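Local coordinates for hypothetical protein RV2626C (Mycobacterium tuberculosis, PDB 1Y5H), which is a secreted, homodimeric CBS-domain protein of the hypoxic response, of uncertain function, that probably binds zinc and does not seem to bind AMP, at residues A16-V21 and V117-E122; D49-M54 and I84-A89. All coordinates share one frame; numbering follows the deposited sequence.

Contact 1. Residues A16-V21 and V117-E122; sequences AGVTCV and VGIVTE
Val-18 and Ile-119 carry the apolar part of this contact: Val-18 CG2 meets Ile-119 CG1 at 3.8 Å, the two side chains crossing at about a right angle. The same methyl lies over the backbone of Gly-118, with Val-18 CG2 4.0 Å from Gly-118 CA. Val-18 puts CG2 in the crowded position between its backbone N and carbonyl carbon (chi1 -63°), while CG1 stands anti to that carbon; CG2 is the branch that touches. On the other side, Ile-119 CG1 stands anti to its carbonyl carbon and beside the backbone N, which brings it to the valine methyl. Beside this patch the backbones pair. Ala-16 and Gly-118 form an antiparallel non-hydrogen-bonded pair, their CA atoms 4.2 Å apart; a side chain on Gly-118 would point at Ala-16 CA, so the close pairing depends on its absence. Ala-16 CA sends its hydrogen toward Val-117 O in a CH-O contact of 3.6 Å, bent to 141° at the hydrogen, and Ala-16 CB rests 3.8 Å from Val-117 O. Gly-17, at positive phi (78°), then turns the chain out of the pairing.

This is the N-terminal edge of a CBS-pair fold: strand 15-16 borders strand 115-121 in the sheet of the second CBS repeat, and the linker 17-20 carries the chain to strand 21-22, in the sheet of the first. Backbone bonding of Ile-119 to Asn-15, with a weak bond from the Asn-15 side chain to Ile-119 O, sets the pairing at the edge, and Val-117 and Gly-118 bond through their backbones to Val-110 toward the sheet interior. Ile-119 also packs on Pro-43 of the other sheet, and at the end of the linker Cys-20 is joined to Cys-45 by a disulfide.

Contact 2. Residues D49-M54 and I84-A89; sequences DRLHGM and IYYVDA
Apolar packing makes most of this contact, in two separate patches. In the first, Leu-51 reaches with CG anti to its backbone N (chi1 -179°) and lays CD2 against Tyr-86, 3.9 Å from Tyr-86 CB and 3.9 Å from Tyr-86 CD2; the two side chains cross obliquely, so the methyl meets the root of the tyrosine and not its hydroxyl end. In the second patch, selenomethionine Met-54 crosses the phenol end of Tyr-85 at about a right angle. Met-54 CG is 3.7 Å from Tyr-85 CZ, and Met-54 CB is 3.5 Å from Tyr-85 OH, so carbon and not selenium does the touching. Tyr-85 holds its ring in the crowded position between its N and carbonyl carbon (chi1 46°), while Met-54 is bent at chi2 and chi3.

In backbone contacts, Ile-84 runs alongside 52-53, with Gly-53 CA 4.4 Å from Ile-84 CA and Ile-84 CB 4.1 Å from His-52 O. Among polar interactions, His-52 folds back within its own segment, ND1 donating to Arg-50 O at 3.2 Å. The bond is bent, 140° at the hydrogen, with the donor above the carbonyl plane. A classic beta bulge sets His-52 and Gly-53 together opposite Ile-44 of strand 41-45, and Met-54 bonds to Ser-83.

The aromatic stack reaches beyond the two segments: Tyr-85, on the entry to strand 87-88, lies on His-103, a probable zinc ligand. Leu-51 and Met-54 of the first CBS repeat both reach Pro-109 of the second, which places the contact between repeats. With only carbon beside its hydroxyl across this contact, Tyr-85 is gripped by Met-54 through dispersion and shape, an apolar backing for a ring that lies against a probable metal ligand.

Overall arrangement
Both contacts join the two CBS repeats. In contact 1 the chain starts at the edge of the sheet of 115-121 and crosses to the sheet of 21-22, while in contact 2 the lead-in to 87-88 packs on 51-56, an arrangement consistent with the approximate twofold of a CBS pair. Their centres lie 10 Å apart and they touch directly, Ile-119 CD1 packing 4.2 Å from Met-54 SE. Along the chain, 49-54 and 84-89 are nested inside the loop closed by 16-21 and 117-122. In contact 2 the Tyr-85 side chain is about 3 Å from that of the probable zinc ligand His-103; in contact 1, the Ala-16 side chain is about 12 Å from that of His-128, likewise a probable zinc ligand.

Contact 1. Residues A16-V21 and V117-E122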
loop_
_atom_site.group_PDB
_atom_site.type_symbol
_atom_site.label_atom_id
_atom_site.label_comp_id
_atom_site.label_asym_id
_atom_site.label_seq_id
_atom_site.Cartn_x
_atom_site.Cartn_y
_atom_site.Cartn_z
ATOM N N ALA A 16 22.605 -1.678 3.621
ATOM C CA ALA A 16 23.230 -2.973 3.431
ATOM C C ALA A 16 22.861 -3.981 4.511
ATOM O O ALA A 16 22.486 -3.611 5.621
ATOM C CB ALA A 16 24.739 -2.799 3.378
ATOM N N GLY A 17 22.966 -5.258 4.165
ATOM C CA GLY A 17 22.678 -6.316 5.115
ATOM C C GLY A 17 21.214 -6.628 5.369
ATOM O O GLY A 17 20.883 -7.244 6.382
ATOM N N VAL A 18 20.335 -6.199 4.471
ATOM C CA VAL A 18 18.912 -6.472 4.632
ATOM C C VAL A 18 18.674 -7.921 4.223
ATOM O O VAL A 18 19.343 -8.433 3.329
ATOM C CB VAL A 18 18.051 -5.533 3.754
ATOM C CG1 VAL A 18 18.247 -4.082 4.199
ATOM C CG2 VAL A 18 18.424 -5.694 2.289
ATOM N N THR A 19 17.736 -8.583 4.894
ATOM C CA THR A 19 17.432 -9.978 4.604
ATOM C C THR A 19 16.482 -10.116 3.427
ATOM O O THR A 19 15.500 -9.384 3.318
ATOM C CB THR A 19 16.790 -10.670 5.818
ATOM O OG1 THR A 19 17.691 -10.617 6.931
ATOM C CG2 THR A 19 16.474 -12.126 5.499
ATOM N N CYS A 20 16.787 -11.053 2.541
ATOM C CA CYS A 20 15.935 -11.294 1.393
ATOM C C CYS A 20 14.972 -12.410 1.794
ATOM O O CYS A 20 15.389 -13.455 2.310
ATOM C CB CYS A 20 16.778 -11.710 0.187
ATOM S SG CYS A 20 15.927 -11.464 -1.405
ATOM N N VAL A 21 13.683 -12.175 1.580
ATOM C CA VAL A 21 12.662 -13.155 1.922
ATOM C C VAL A 21 12.675 -14.275 0.895
ATOM O O VAL A 21 12.795 -14.024 -0.296
ATOM C CB VAL A 21 11.276 -12.492 1.960
ATOM C CG1 VAL A 21 10.204 -13.525 2.262
ATOM C CG2 VAL A 21 11.271 -11.391 3.015
ATOM N N VAL A 117 22.624 -7.172 -2.235
ATOM C CA VAL A 117 23.561 -6.640 -1.253
ATOM C C VAL A 117 22.948 -5.507 -0.441
ATOM O O VAL A 117 23.504 -5.084 0.571
ATOM C CB VAL A 117 24.868 -6.150 -1.917
ATOM C CG1 VAL A 117 25.595 -7.331 -2.530
ATOM C CG2 VAL A 117 24.569 -5.097 -2.977
ATOM N N GLY A 118 21.792 -5.018 -0.877
ATOM C CA GLY A 118 21.147 -3.951 -0.140
ATOM C C GLY A 118 19.918 -3.417 -0.843
ATOM O O GLY A 118 19.547 -3.904 -1.911
ATOM N N ILE A 119 19.286 -2.428 -0.225
ATOM C CA ILE A 119 18.093 -1.784 -0.769
ATOM C C ILE A 119 18.308 -0.278 -0.684
ATOM O O ILE A 119 18.774 0.229 0.337
ATOM C CB ILE A 119 16.825 -2.134 0.059
ATOM C CG1 ILE A 119 16.414 -3.593 -0.170
ATOM C CG2 ILE A 119 15.688 -1.175 -0.299
ATOM C CD1 ILE A 119 15.820 -3.886 -1.546
ATOM N N VAL A 120 17.975 0.442 -1.750
ATOM C CA VAL A 120 18.118 1.890 -1.734
ATOM C C VAL A 120 16.738 2.520 -1.871
ATOM O O VAL A 120 15.953 2.108 -2.720
ATOM C CB VAL A 120 19.010 2.389 -2.888
ATOM C CG1 VAL A 120 19.071 3.907 -2.866
ATOM C CG2 VAL A 120 20.405 1.818 -2.757
ATOM N N THR A 121 16.436 3.500 -1.026
ATOM C CA THR A 121 15.139 4.173 -1.095
ATOM C C THR A 121 15.310 5.579 -1.647
ATOM O O THR A 121 16.413 6.117 -1.676
ATOM C CB THR A 121 14.464 4.302 0.291
ATOM O OG1 THR A 121 15.135 5.307 1.065
ATOM C CG2 THR A 121 14.511 2.975 1.029
ATOM N N GLU A 122 14.205 6.171 -2.077
ATOM C CA GLU A 122 14.243 7.518 -2.618
ATOM C C GLU A 122 14.713 8.472 -1.526
ATOM O O GLU A 122 15.427 9.435 -1.797
ATOM C CB GLU A 122 12.856 7.912 -3.119
ATOM C CG GLU A 122 12.873 9.075 -4.083
ATOM C CD GLU A 122 11.550 9.252 -4.801
ATOM O OE1 GLU A 122 10.532 9.495 -4.118
ATOM O OE2 GLU A 122 11.532 9.146 -6.047
#

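Contact 2. Residues D49-M54 and I84-A89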
loop_
_atom_site.group_PDB
_atom_site.type_symbol
_atom_site.label_atom_id
_atom_site.label_comp_id
_atom_site.label_asym_id
_atom_site.label_seq_id
_atom_site.Cartn_x
_atom_site.Cartn_y
_atom_site.Cartn_z
ATOM N N ASP A 49 20.873 -15.873 -2.154
ATOM C CA ASP A 49 20.510 -14.461 -2.260
ATOM C C ASP A 49 20.302 -13.985 -3.698
ATOM O O ASP A 49 20.548 -12.819 -4.012
ATOM C CB ASP A 49 21.568 -13.598 -1.573
ATOM N N ARG A 50 19.853 -14.886 -4.566
ATOM C CA ARG A 50 19.592 -14.545 -5.962
ATOM C C ARG A 50 18.225 -13.859 -6.058
ATOM O O ARG A 50 17.200 -14.472 -5.769
ATOM C CB ARG A 50 19.605 -15.802 -6.813
ATOM N N LEU A 51 18.219 -12.597 -6.477
ATOM C CA LEU A 51 16.985 -11.817 -6.585
ATOM C C LEU A 51 15.971 -12.299 -7.618
ATOM O O LEU A 51 16.286 -12.436 -8.799
ATOM C CB LEU A 51 17.321 -10.353 -6.882
ATOM C CG LEU A 51 16.113 -9.419 -6.987
ATOM C CD1 LEU A 51 15.490 -9.239 -5.614
ATOM C CD2 LEU A 51 16.556 -8.075 -7.540
ATOM N N HIS A 52 14.740 -12.527 -7.168
ATOM C CA HIS A 52 13.658 -12.975 -8.045
ATOM C C HIS A 52 12.675 -11.850 -8.342
ATOM O O HIS A 52 11.998 -11.859 -9.371
ATOM C CB HIS A 52 12.913 -14.148 -7.406
ATOM C CG HIS A 52 13.541 -15.476 -7.680
ATOM N ND1 HIS A 52 14.902 -15.682 -7.628
ATOM C CD2 HIS A 52 12.991 -16.674 -7.994
ATOM C CE1 HIS A 52 15.164 -16.948 -7.899
ATOM N NE2 HIS A 52 14.023 -17.571 -8.124
ATOM N N GLY A 53 12.599 -10.882 -7.436
ATOM C CA GLY A 53 11.701 -9.756 -7.631
ATOM C C GLY A 53 11.387 -9.049 -6.329
ATOM O O GLY A 53 11.989 -9.347 -5.300
HETATM N N MSE A 54 10.472 -8.086 -6.388
HETATM C CA MSE A 54 10.040 -7.334 -5.215
HETATM C C MSE A 54 8.566 -7.640 -4.982
HETATM O O MSE A 54 7.792 -7.779 -5.936
HETATM C CB MSE A 54 10.196 -5.825 -5.431
HETATM C CG MSE A 54 11.627 -5.300 -5.492
HETATM SE SE MSE A 54 12.573 -5.360 -3.809
HETATM C CE MSE A 54 11.590 -4.039 -2.821
ATOM N N ILE A 84 10.532 -7.507 -11.551
ATOM C CA ILE A 84 11.975 -7.583 -11.416
ATOM C C ILE A 84 12.697 -6.346 -11.941
ATOM O O ILE A 84 12.777 -6.091 -13.145
ATOM C CB ILE A 84 12.562 -8.847 -12.092
ATOM C CG1 ILE A 84 14.065 -8.930 -11.793
ATOM C CG2 ILE A 84 12.295 -8.822 -13.586
ATOM C CD1 ILE A 84 14.723 -10.226 -12.228
ATOM N N TYR A 85 13.200 -5.563 -11.002
ATOM C CA TYR A 85 13.954 -4.366 -11.319
ATOM C C TYR A 85 15.022 -4.272 -10.252
ATOM O O TYR A 85 14.839 -4.768 -9.140
ATOM C CB TYR A 85 13.048 -3.124 -11.319
ATOM C CG TYR A 85 12.108 -3.011 -10.135
ATOM C CD1 TYR A 85 12.520 -2.419 -8.941
ATOM C CD2 TYR A 85 10.806 -3.508 -10.208
ATOM C CE1 TYR A 85 11.659 -2.327 -7.852
ATOM C CE2 TYR A 85 9.940 -3.421 -9.124
ATOM C CZ TYR A 85 10.371 -2.832 -7.951
ATOM O OH TYR A 85 9.518 -2.765 -6.874
ATOM N N TYR A 86 16.143 -3.657 -10.598
ATOM C CA TYR A 86 17.249 -3.515 -9.666
ATOM C C TYR A 86 18.315 -2.650 -10.301
ATOM O O TYR A 86 18.214 -2.292 -11.470
ATOM C CB TYR A 86 17.856 -4.886 -9.338
ATOM C CG TYR A 86 18.369 -5.677 -10.534
ATOM C CD1 TYR A 86 19.600 -5.380 -11.137
ATOM C CD2 TYR A 86 17.629 -6.738 -11.045
ATOM C CE1 TYR A 86 20.073 -6.136 -12.223
ATOM C CE2 TYR A 86 18.089 -7.492 -12.122
ATOM C CZ TYR A 86 19.307 -7.190 -12.703
ATOM O OH TYR A 86 19.748 -7.966 -13.750
ATOM N N VAL A 87 19.323 -2.310 -9.510
ATOM C CA VAL A 87 20.449 -1.539 -10.000
ATOM C C VAL A 87 21.714 -2.223 -9.515
ATOM O O VAL A 87 21.713 -2.916 -8.491
ATOM C CB VAL A 87 20.446 -0.074 -9.491
ATOM C CG1 VAL A 87 19.231 0.657 -10.030
ATOM C CG2 VAL A 87 20.474 -0.035 -7.966
ATOM N N ASP A 88 22.788 -2.037 -10.270
ATOM C CA ASP A 88 24.080 -2.604 -9.924
ATOM C C ASP A 88 24.654 -1.771 -8.782
ATOM O O ASP A 88 24.310 -0.598 -8.627
ATOM C CB ASP A 88 25.009 -2.547 -11.137
ATOM C CG ASP A 88 26.426 -2.957 -10.805
ATOM O OD1 ASP A 88 26.630 -4.114 -10.380
ATOM O OD2 ASP A 88 27.338 -2.118 -10.966
ATOM N N ALA A 89 25.524 -2.378 -7.984
ATOM C CA ALA A 89 26.125 -1.686 -6.851
ATOM C C ALA A 89 26.875 -0.417 -7.262
ATOM O O ALA A 89 27.047 0.496 -6.456
ATOM C CB ALA A 89 27.059 -2.627 -6.108
#